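Local coordinates for protein alpha-galactosidase 1 (Saccharomyces cerevisiae, PDB 3LRK) that hydrolyses terminal, non-reducing alpha-D-galactose residues from alpha-D-galactosides such as galactose oligosaccharides, galactomannans and galactolipids, at residues M32-W37 with K67-D72. The protein carries 1 engineered substitution. Numbering follows the deposited sequence.
Sequences MGWDNW and KYIILD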
ATOM      1  N   MET A  32     -19.682   3.514  28.609  1.00 21.19           N
ATOM      2  CA  MET A  32     -18.875   4.175  29.623  1.00 21.31           C
ATOM      3  C   MET A  32     -18.591   3.172  30.730  1.00 20.96           C
ATOM      4  O   MET A  32     -19.436   2.336  31.050  1.00 20.05           O
ATOM      5  CB  MET A  32     -19.609   5.387  30.223  1.00 21.33           C
ATOM      6  CG  MET A  32     -19.877   6.534  29.259  1.00 22.14           C
ATOM      7  SD  MET A  32     -21.101   7.711  29.918  1.00 23.63           S
ATOM      8  CE  MET A  32     -20.124   8.472  31.219  1.00 24.38           C
ATOM      9  N   GLY A  33     -17.402   3.267  31.314  1.00 20.73           N
ATOM     10  CA  GLY A  33     -17.032   2.365  32.384  1.00 20.82           C
ATOM     11  C   GLY A  33     -15.593   2.495  32.819  1.00 20.68           C
ATOM     12  O   GLY A  33     -15.036   3.584  32.819  1.00 20.65           O
ATOM     13  N   TRP A  34     -14.996   1.366  33.175  1.00 21.46           N
ATOM     14  CA  TRP A  34     -13.636   1.315  33.687  1.00 21.81           C
ATOM     15  C   TRP A  34     -13.015  -0.043  33.357  1.00 22.18           C
ATOM     16  O   TRP A  34     -13.702  -1.068  33.342  1.00 21.73           O
ATOM     17  CB  TRP A  34     -13.656   1.555  35.204  1.00 22.41           C
ATOM     18  CG  TRP A  34     -12.343   1.310  35.930  1.00 22.57           C
ATOM     19  CD1 TRP A  34     -11.336   2.213  36.130  1.00 22.55           C
ATOM     20  CD2 TRP A  34     -11.928   0.098  36.572  1.00 23.48           C
ATOM     21  NE1 TRP A  34     -10.310   1.633  36.842  1.00 23.58           N
ATOM     22  CE2 TRP A  34     -10.647   0.337  37.129  1.00 23.68           C
ATOM     23  CE3 TRP A  34     -12.508  -1.171  36.729  1.00 24.25           C
ATOM     24  CZ2 TRP A  34      -9.936  -0.645  37.828  1.00 23.12           C
ATOM     25  CZ3 TRP A  34     -11.794  -2.151  37.429  1.00 24.07           C
ATOM     26  CH2 TRP A  34     -10.524  -1.875  37.970  1.00 23.01           C
ATOM     27  N   ASP A  35     -11.709  -0.033  33.106  1.00 22.67           N
ATOM     28  CA  ASP A  35     -10.943  -1.242  32.820  1.00 23.45           C
ATOM     29  C   ASP A  35      -9.693  -1.203  33.716  1.00 24.18           C
ATOM     30  O   ASP A  35      -9.062  -0.152  33.864  1.00 24.12           O
ATOM     31  CB  ASP A  35     -10.581  -1.276  31.319  1.00 23.29           C
ATOM     32  CG  ASP A  35      -9.828  -2.538  30.897  1.00 23.33           C
ATOM     33  OD1 ASP A  35      -8.788  -2.877  31.518  1.00 22.24           O
ATOM     34  OD2 ASP A  35     -10.261  -3.182  29.898  1.00 21.31           O
ATOM     35  N   ASN A  36      -9.348  -2.343  34.302  1.00 25.22           N
ATOM     36  CA  ASN A  36      -8.262  -2.429  35.290  1.00 27.53           C
ATOM     37  C   ASN A  36      -6.838  -2.409  34.729  1.00 28.42           C
ATOM     38  O   ASN A  36      -5.869  -2.315  35.494  1.00 29.02           O
ATOM     39  CB  ASN A  36      -8.429  -3.700  36.124  1.00 27.37           C
ATOM     40  CG  ASN A  36      -8.201  -4.963  35.306  1.00 27.89           C
ATOM     41  OD1 ASN A  36      -7.064  -5.431  35.139  1.00 30.05           O
ATOM     42  ND2 ASN A  36      -9.274  -5.514  34.787  1.00 26.64           N
ATOM     43  N   TRP A  37      -6.703  -2.511  33.407  1.00 29.49           N
ATOM     44  CA  TRP A  37      -5.390  -2.757  32.810  1.00 30.32           C
ATOM     45  C   TRP A  37      -4.338  -1.671  33.095  1.00 31.36           C
ATOM     46  O   TRP A  37      -3.284  -1.976  33.672  1.00 31.46           O
ATOM     47  CB  TRP A  37      -5.469  -3.039  31.300  1.00 30.38           C
ATOM     48  CG  TRP A  37      -4.129  -3.460  30.800  1.00 30.13           C
ATOM     49  CD1 TRP A  37      -3.232  -2.704  30.107  1.00 31.17           C
ATOM     50  CD2 TRP A  37      -3.501  -4.726  31.031  1.00 30.71           C
ATOM     51  NE1 TRP A  37      -2.084  -3.435  29.862  1.00 31.65           N
ATOM     52  CE2 TRP A  37      -2.224  -4.678  30.422  1.00 31.35           C
ATOM     53  CE3 TRP A  37      -3.901  -5.907  31.679  1.00 29.57           C
ATOM     54  CZ2 TRP A  37      -1.342  -5.762  30.447  1.00 31.19           C
ATOM     55  CZ3 TRP A  37      -3.021  -6.991  31.699  1.00 30.34           C
ATOM     56  CH2 TRP A  37      -1.756  -6.905  31.092  1.00 30.65           C
ATOM     57  N   LYS A  67     -20.746   2.583  33.881  1.00 23.62           N
ATOM     58  CA  LYS A  67     -21.426   1.413  34.446  1.00 24.01           C
ATOM     59  C   LYS A  67     -20.830   0.054  34.109  1.00 23.50           C
ATOM     60  O   LYS A  67     -21.142  -0.935  34.772  1.00 23.32           O
ATOM     61  CB  LYS A  67     -22.921   1.453  34.102  1.00 24.80           C
ATOM     62  CG  LYS A  67     -23.686   2.410  35.023  1.00 28.22           C
ATOM     63  CD  LYS A  67     -25.164   2.481  34.702  1.00 33.42           C
ATOM     64  CE  LYS A  67     -25.872   3.379  35.695  1.00 36.27           C
ATOM     65  NZ  LYS A  67     -27.361   3.323  35.499  1.00 39.30           N
ATOM     66  N   TYR A  68     -19.992   0.006  33.076  1.00 22.39           N
ATOM     67  CA  TYR A  68     -19.293  -1.230  32.723  1.00 21.91           C
ATOM     68  C   TYR A  68     -17.993  -1.354  33.518  1.00 21.65           C
ATOM     69  O   TYR A  68     -17.093  -0.519  33.385  1.00 22.30           O
ATOM     70  CB  TYR A  68     -19.014  -1.298  31.212  1.00 21.68           C
ATOM     71  CG  TYR A  68     -20.230  -1.608  30.378  1.00 21.17           C
ATOM     72  CD1 TYR A  68     -20.749  -2.900  30.323  1.00 20.58           C
ATOM     73  CD2 TYR A  68     -20.856  -0.613  29.629  1.00 21.62           C
ATOM     74  CE1 TYR A  68     -21.876  -3.191  29.548  1.00 21.52           C
ATOM     75  CE2 TYR A  68     -21.982  -0.891  28.854  1.00 21.53           C
ATOM     76  CZ  TYR A  68     -22.480  -2.180  28.816  1.00 20.31           C
ATOM     77  OH  TYR A  68     -23.587  -2.455  28.056  1.00 20.70           O
ATOM     78  N   ILE A  69     -17.939  -2.368  34.376  1.00 20.99           N
ATOM     79  CA  ILE A  69     -16.719  -2.755  35.092  1.00 20.42           C
ATOM     80  C   ILE A  69     -16.058  -3.862  34.282  1.00 20.05           C
ATOM     81  O   ILE A  69     -16.526  -5.023  34.272  1.00 20.06           O
ATOM     82  CB  ILE A  69     -17.029  -3.245  36.546  1.00 20.24           C
ATOM     83  CG1 ILE A  69     -17.760  -2.152  37.347  1.00 20.78           C
ATOM     84  CG2 ILE A  69     -15.742  -3.713  37.257  1.00 20.79           C
ATOM     85  CD1 ILE A  69     -16.986  -0.806  37.462  1.00 21.01           C
ATOM     86  N   ILE A  70     -14.992  -3.495  33.576  1.00 19.83           N
ATOM     87  CA  ILE A  70     -14.390  -4.395  32.595  1.00 19.77           C
ATOM     88  C   ILE A  70     -13.092  -5.010  33.107  1.00 19.61           C
ATOM     89  O   ILE A  70     -12.071  -4.334  33.232  1.00 19.71           O
ATOM     90  CB  ILE A  70     -14.135  -3.702  31.229  1.00 19.80           C
ATOM     91  CG1 ILE A  70     -15.399  -3.000  30.718  1.00 18.73           C
ATOM     92  CG2 ILE A  70     -13.620  -4.724  30.200  1.00 19.31           C
ATOM     93  CD1 ILE A  70     -15.105  -1.833  29.753  1.00 20.43           C
ATOM     94  N   LEU A  71     -13.165  -6.302  33.400  1.00 19.67           N
ATOM     95  CA  LEU A  71     -12.019  -7.105  33.789  1.00 19.78           C
ATOM     96  C   LEU A  71     -11.261  -7.449  32.512  1.00 20.45           C
ATOM     97  O   LEU A  71     -11.844  -8.003  31.572  1.00 20.26           O
ATOM     98  CB  LEU A  71     -12.477  -8.385  34.488  1.00 19.27           C
ATOM     99  CG  LEU A  71     -11.419  -9.445  34.849  1.00 19.17           C
ATOM    100  CD1 LEU A  71     -10.473  -8.956  35.935  1.00 20.11           C
ATOM    101  CD2 LEU A  71     -12.079 -10.745  35.244  1.00 18.27           C
ATOM    102  N   ASP A  72      -9.973  -7.120  32.490  1.00 20.60           N
ATOM    103  CA  ASP A  72      -9.133  -7.306  31.304  1.00 20.90           C
ATOM    104  C   ASP A  72      -8.427  -8.676  31.337  1.00 20.71           C
ATOM    105  O   ASP A  72      -9.005  -9.656  31.798  1.00 21.12           O
ATOM    106  CB  ASP A  72      -8.151  -6.125  31.182  1.00 20.81           C
ATOM    107  CG  ASP A  72      -7.786  -5.798  29.730  1.00 22.15           C
ATOM    108  OD1 ASP A  72      -8.513  -5.024  29.070  1.00 22.96           O
ATOM    109  OD2 ASP A  72      -6.752  -6.310  29.255  1.00 23.23           O
TER
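Strands 32-35 and 68-70 run parallel, their axes 21° apart, and Trp-34 bonds through N to Tyr-68 O (2.8 Å) and through O to Ile-70 N, each donor lying nearly along its C=O axis. Met-32 O accepts twice: Tyr-68 N arrives in the carbonyl plane on a lone pair, Lys-67 N from above it. Gly-33 brings its CA within 3.1 Å of Tyr-68 O, and a CB would collide with that oxygen. On one face Trp-34 CE3 meets Ile-69 CG2 at the ring edge, and helix 46-58 packs over both, as expected for the first two strands of a GH27 (beta/alpha)8 barrel. The opposite face carries Asp-35, whose CG is anti to the backbone N (chi1 -177°). Its OD1 caps Trp-37 N through the anti lone pair (2.8 Å), while OD2 lies 2.7 Å from OD1 of the substrate-binding Asp-72, so one acid probably holds a proton. The two carboxylate planes are 57° apart. An alanine in place of Asp-35 would lose the capping bond and would probably loosen the positioning of Asp-72. Lys-147, also substrate-binding, forms a salt bridge with Asp-72 OD1, and a glycerol, probably from the crystallisation liquor, is hydrogen-bonded to Asp-72 OD2.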